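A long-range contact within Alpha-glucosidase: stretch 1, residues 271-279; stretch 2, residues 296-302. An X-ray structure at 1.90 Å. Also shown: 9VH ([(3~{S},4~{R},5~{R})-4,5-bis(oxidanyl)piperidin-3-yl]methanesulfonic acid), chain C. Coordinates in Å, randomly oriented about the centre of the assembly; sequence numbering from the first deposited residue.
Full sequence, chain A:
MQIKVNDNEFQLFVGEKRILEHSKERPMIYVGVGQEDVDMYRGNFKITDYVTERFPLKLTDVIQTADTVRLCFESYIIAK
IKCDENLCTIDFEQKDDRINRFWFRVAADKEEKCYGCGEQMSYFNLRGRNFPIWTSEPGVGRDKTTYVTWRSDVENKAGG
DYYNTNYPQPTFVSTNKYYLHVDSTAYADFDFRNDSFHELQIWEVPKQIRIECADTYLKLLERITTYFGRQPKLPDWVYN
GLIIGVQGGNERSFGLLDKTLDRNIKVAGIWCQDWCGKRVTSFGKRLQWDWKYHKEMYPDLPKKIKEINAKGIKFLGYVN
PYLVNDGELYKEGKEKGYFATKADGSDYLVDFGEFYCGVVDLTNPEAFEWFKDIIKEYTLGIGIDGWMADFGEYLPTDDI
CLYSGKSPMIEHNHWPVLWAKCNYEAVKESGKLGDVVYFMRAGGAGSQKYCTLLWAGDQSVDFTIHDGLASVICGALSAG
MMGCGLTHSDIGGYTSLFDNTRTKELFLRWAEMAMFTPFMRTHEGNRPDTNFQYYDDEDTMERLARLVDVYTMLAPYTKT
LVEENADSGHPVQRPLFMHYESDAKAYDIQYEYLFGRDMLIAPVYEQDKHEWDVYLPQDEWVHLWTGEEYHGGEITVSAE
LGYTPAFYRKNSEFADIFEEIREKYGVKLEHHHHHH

Stretch 1, residues 271-279: WCQDWCGKR
Stretch 2 296-302: EMYPDLP

Two neighbouring residues, Met-297 and Tyr-298, hold stretch 2 against stretch 1. Each has about 80 Å² covered by the other stretch, out of 346 Å² buried by both sides together. The contact is made largely by loops. In register, the CA of Trp-275 lies 6.8 Å from the CA of Tyr-298, and the CA of Gly-277 lies 6.7 Å from the CA of Met-297, so the pairing runs backward along stretch 2 as stretch 1 advances.

Stretch 1 is folded by two backbone hydrogen bonds, Trp-275 N to Cys-272 O at 3.0 Å and Gly-277 N to Asp-274 O at 2.8 Å. They curl residues 272-277 tightly before the chain extends into a strand at Lys-278. At Gly-277 phi/psi is 105/168; a CB there would be jammed against the carbonyl O of Cys-276, which by itself calls for glycine. In stretch 2, Tyr-298 to Leu-301 form a type II turn, with Pro-299 at -59/138 and Asp-300 at 55/39, closed by a weak bond from Leu-301 N to Tyr-298 O at 3.2 Å. A helix begins at Leu-301.

Tyr-298 (phi/psi -125/64) points its CA-to-CB bond toward stretch 1, with chi1 m (-68°) and chi2 -86°. The ring reaches in far enough for Tyr-298 OH to donate a hydrogen bond to Asp-274 OD1, a short 2.5 Å. Asp-274 leaves its backbone sideways, but chi1 p (69°) and chi2 -13° bring its carboxylate nearer. A tyrosine suits this buried place because it combines a broad apolar ring with a polar tip, and the acid gives that tip an acceptor. The ring also packs on the backbone of stretch 1, with Tyr-298 CE2 3.8 Å from Trp-275 CA, while the Asp-274 carbonyl O lies at the ring edge, near its plane. Cys-272, pointing toward stretch 2 with chi1 m, sets its CB 3.7 Å from Tyr-298 OH; Cys-272 SG is 5.2 Å from the centroid of the Tyr-298 ring in an oblique sulfur-aromatic contact.

Met-297 (phi/psi -74/-41) also points toward stretch 1, with chi1 m (-72°), chi2 t and chi3 p (70°). This unbranched chain carries Met-297 SD to 3.7 Å from Gly-277 CA and Met-297 CE to 3.4 Å from Asp-274 OD2. The pliable thioether suits a surface of bare backbone and carboxylate. Lys-278 borders it: Lys-278 N is 3.9 Å from Met-297 SD, and its side chain, chi1 p, chi2 and chi3 t, chi4 m, brings Lys-278 NZ to 4.1 Å from the same sulfur while remaining exposed.

A smaller apolar contact joins Trp-275 and Leu-301. The indole (chi1 77°, chi2 -70°) starts sideways and its end leads away, yet Trp-275 CE3 stays 4.4 Å from Leu-301 CD2, which sits at the ring edge. Leu-301 points toward stretch 1 with chi1 t and chi2 p, a compact apolar side chain fitting this buried position. Gln-273 instead points away from stretch 2, and Gln-273 OE1 accepts a 2.6 Å hydrogen bond from O5 of the bound 9VH.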

# COMPACT_ATOMS: atom_id res chain seq x y z
N TRP A 271 -20.18 34.93 1.41
CA TRP A 271 -18.82 34.47 1.65
C TRP A 271 -18.10 34.48 0.30
O TRP A 271 -18.37 33.63 -0.55
CB TRP A 271 -18.81 33.07 2.28
CG TRP A 271 -17.46 32.45 2.30
CD1 TRP A 271 -16.32 32.98 2.84
CD2 TRP A 271 -17.08 31.19 1.74
NE1 TRP A 271 -15.26 32.12 2.65
CE2 TRP A 271 -15.71 31.02 1.97
CE3 TRP A 271 -17.79 30.20 1.05
CZ2 TRP A 271 -15.01 29.89 1.54
CZ3 TRP A 271 -17.09 29.07 0.62
CH2 TRP A 271 -15.72 28.93 0.86
N CYS A 272 -17.20 35.45 0.11
CA CYS A 272 -16.41 35.56 -1.13
C CYS A 272 -14.98 35.17 -0.81
O CYS A 272 -14.19 36.01 -0.37
CB CYS A 272 -16.46 36.97 -1.72
SG CYS A 272 -18.10 37.50 -2.19
N GLN A 273 -14.63 33.91 -1.07
CA GLN A 273 -13.27 33.49 -0.76
C GLN A 273 -12.24 34.18 -1.63
O GLN A 273 -11.07 34.26 -1.24
CB GLN A 273 -13.13 31.97 -0.89
CG GLN A 273 -13.32 31.41 -2.29
CD GLN A 273 -12.82 29.96 -2.40
OE1 GLN A 273 -12.55 29.30 -1.39
NE2 GLN A 273 -12.69 29.47 -3.62
N ASP A 274 -12.64 34.68 -2.81
CA ASP A 274 -11.72 35.42 -3.68
C ASP A 274 -11.72 36.92 -3.38
O ASP A 274 -11.32 37.71 -4.24
CB ASP A 274 -12.05 35.16 -5.16
CG ASP A 274 -13.38 35.77 -5.59
OD1 ASP A 274 -14.17 36.19 -4.72
OD2 ASP A 274 -13.64 35.85 -6.82
N TRP A 275 -12.16 37.31 -2.18
CA TRP A 275 -12.10 38.71 -1.78
C TRP A 275 -10.71 39.29 -2.01
O TRP A 275 -10.56 40.49 -2.26
CB TRP A 275 -12.50 38.85 -0.29
CG TRP A 275 -11.38 38.43 0.64
CD1 TRP A 275 -10.93 37.15 0.84
CD2 TRP A 275 -10.55 39.28 1.45
NE1 TRP A 275 -9.88 37.16 1.73
CE2 TRP A 275 -9.62 38.45 2.11
CE3 TRP A 275 -10.51 40.67 1.68
CZ2 TRP A 275 -8.66 38.96 3.00
CZ3 TRP A 275 -9.55 41.17 2.55
CH2 TRP A 275 -8.64 40.32 3.21
N CYS A 276 -9.68 38.44 -1.94
CA CYS A 276 -8.29 38.86 -2.12
C CYS A 276 -7.71 38.48 -3.48
O CYS A 276 -6.48 38.53 -3.65
CB CYS A 276 -7.44 38.27 -1.00
SG CYS A 276 -7.66 36.46 -0.84
N GLY A 277 -8.54 38.08 -4.44
CA GLY A 277 -8.08 37.76 -5.78
C GLY A 277 -8.07 36.26 -6.04
O GLY A 277 -8.19 35.43 -5.14
N LYS A 278 -7.90 35.93 -7.32
CA LYS A 278 -7.97 34.56 -7.81
C LYS A 278 -6.64 34.12 -8.40
O LYS A 278 -5.79 34.94 -8.74
CB LYS A 278 -9.06 34.42 -8.89
CG LYS A 278 -8.75 35.17 -10.18
CD LYS A 278 -9.79 34.86 -11.24
CE LYS A 278 -9.47 35.57 -12.55
NZ LYS A 278 -9.58 37.04 -12.41
N ARG A 279 -6.47 32.81 -8.51
CA ARG A 279 -5.34 32.21 -9.21
C ARG A 279 -5.83 30.92 -9.84
O ARG A 279 -6.32 30.05 -9.12
CB ARG A 279 -4.16 31.94 -8.26
CG ARG A 279 -3.01 31.13 -8.89
CD ARG A 279 -1.87 30.86 -7.89
NE ARG A 279 -1.24 32.11 -7.44
CZ ARG A 279 -0.23 32.71 -8.08
NH1 ARG A 279 0.28 32.16 -9.18
NH2 ARG A 279 0.27 33.85 -7.60
N GLU A 296 -8.89 45.53 -7.78
CA GLU A 296 -9.43 45.49 -9.14
C GLU A 296 -10.65 44.59 -9.25
O GLU A 296 -11.63 44.95 -9.90
CB GLU A 296 -8.34 45.04 -10.12
CG GLU A 296 -6.93 45.48 -9.72
CD GLU A 296 -6.81 46.99 -9.43
OE1 GLU A 296 -7.39 47.80 -10.19
OE2 GLU A 296 -6.15 47.35 -8.44
N MET A 297 -10.64 43.43 -8.59
CA MET A 297 -11.82 42.56 -8.61
C MET A 297 -12.94 43.11 -7.72
O MET A 297 -14.11 43.04 -8.09
CB MET A 297 -11.44 41.15 -8.18
CG MET A 297 -10.63 40.41 -9.23
SD MET A 297 -10.20 38.74 -8.71
CE MET A 297 -11.82 37.94 -8.75
N TYR A 298 -12.60 43.63 -6.54
CA TYR A 298 -13.60 44.16 -5.61
C TYR A 298 -13.27 45.60 -5.24
O TYR A 298 -13.00 45.91 -4.07
CB TYR A 298 -13.67 43.29 -4.35
CG TYR A 298 -14.24 41.90 -4.56
CD1 TYR A 298 -15.61 41.68 -4.52
CD2 TYR A 298 -13.40 40.82 -4.82
CE1 TYR A 298 -16.14 40.41 -4.72
CE2 TYR A 298 -13.92 39.54 -5.01
CZ TYR A 298 -15.28 39.34 -4.97
OH TYR A 298 -15.81 38.08 -5.17
N PRO A 299 -13.30 46.54 -6.20
CA PRO A 299 -13.02 47.94 -5.87
C PRO A 299 -13.97 48.49 -4.82
O PRO A 299 -15.17 48.23 -4.83
CB PRO A 299 -13.19 48.67 -7.21
CG PRO A 299 -14.11 47.80 -8.00
CD PRO A 299 -13.70 46.39 -7.62
N ASP A 300 -13.40 49.25 -3.88
CA ASP A 300 -14.15 49.87 -2.80
C ASP A 300 -14.97 48.84 -2.02
O ASP A 300 -16.10 49.09 -1.61
CB ASP A 300 -15.05 50.99 -3.35
CG ASP A 300 -14.24 52.17 -3.89
OD1 ASP A 300 -13.01 52.24 -3.65
OD2 ASP A 300 -14.85 53.04 -4.55
N LEU A 301 -14.38 47.67 -1.80
CA LEU A 301 -15.07 46.65 -1.01
C LEU A 301 -15.54 47.16 0.35
O LEU A 301 -16.69 46.87 0.71
CB LEU A 301 -14.15 45.42 -0.85
CG LEU A 301 -14.72 44.24 -0.06
CD1 LEU A 301 -16.03 43.78 -0.65
CD2 LEU A 301 -13.73 43.10 0.01
N PRO A 302 -14.76 47.94 1.11
CA PRO A 302 -15.27 48.40 2.42
C PRO A 302 -16.58 49.16 2.31
O PRO A 302 -17.47 49.00 3.15
CB PRO A 302 -14.14 49.30 2.94
CG PRO A 302 -12.89 48.76 2.28
CD PRO A 302 -13.37 48.39 0.88
O1 9VH C . -8.05 26.98 -3.88
S1 9VH C . -7.52 27.56 -2.66
O2 9VH C . -6.54 26.69 -2.07
O3 9VH C . -7.07 28.91 -2.89
C1 9VH C . -8.90 27.65 -1.56
C2 9VH C . -9.47 26.29 -1.14
C3 9VH C . -8.51 25.67 -0.13
N1 9VH C . -8.98 24.51 0.63
C4 9VH C . -10.29 24.74 1.24
C5 9VH C . -11.30 25.15 0.17
O4 9VH C . -12.56 25.36 0.81
C6 9VH C . -10.85 26.44 -0.51
O5 9VH C . -11.80 26.83 -1.50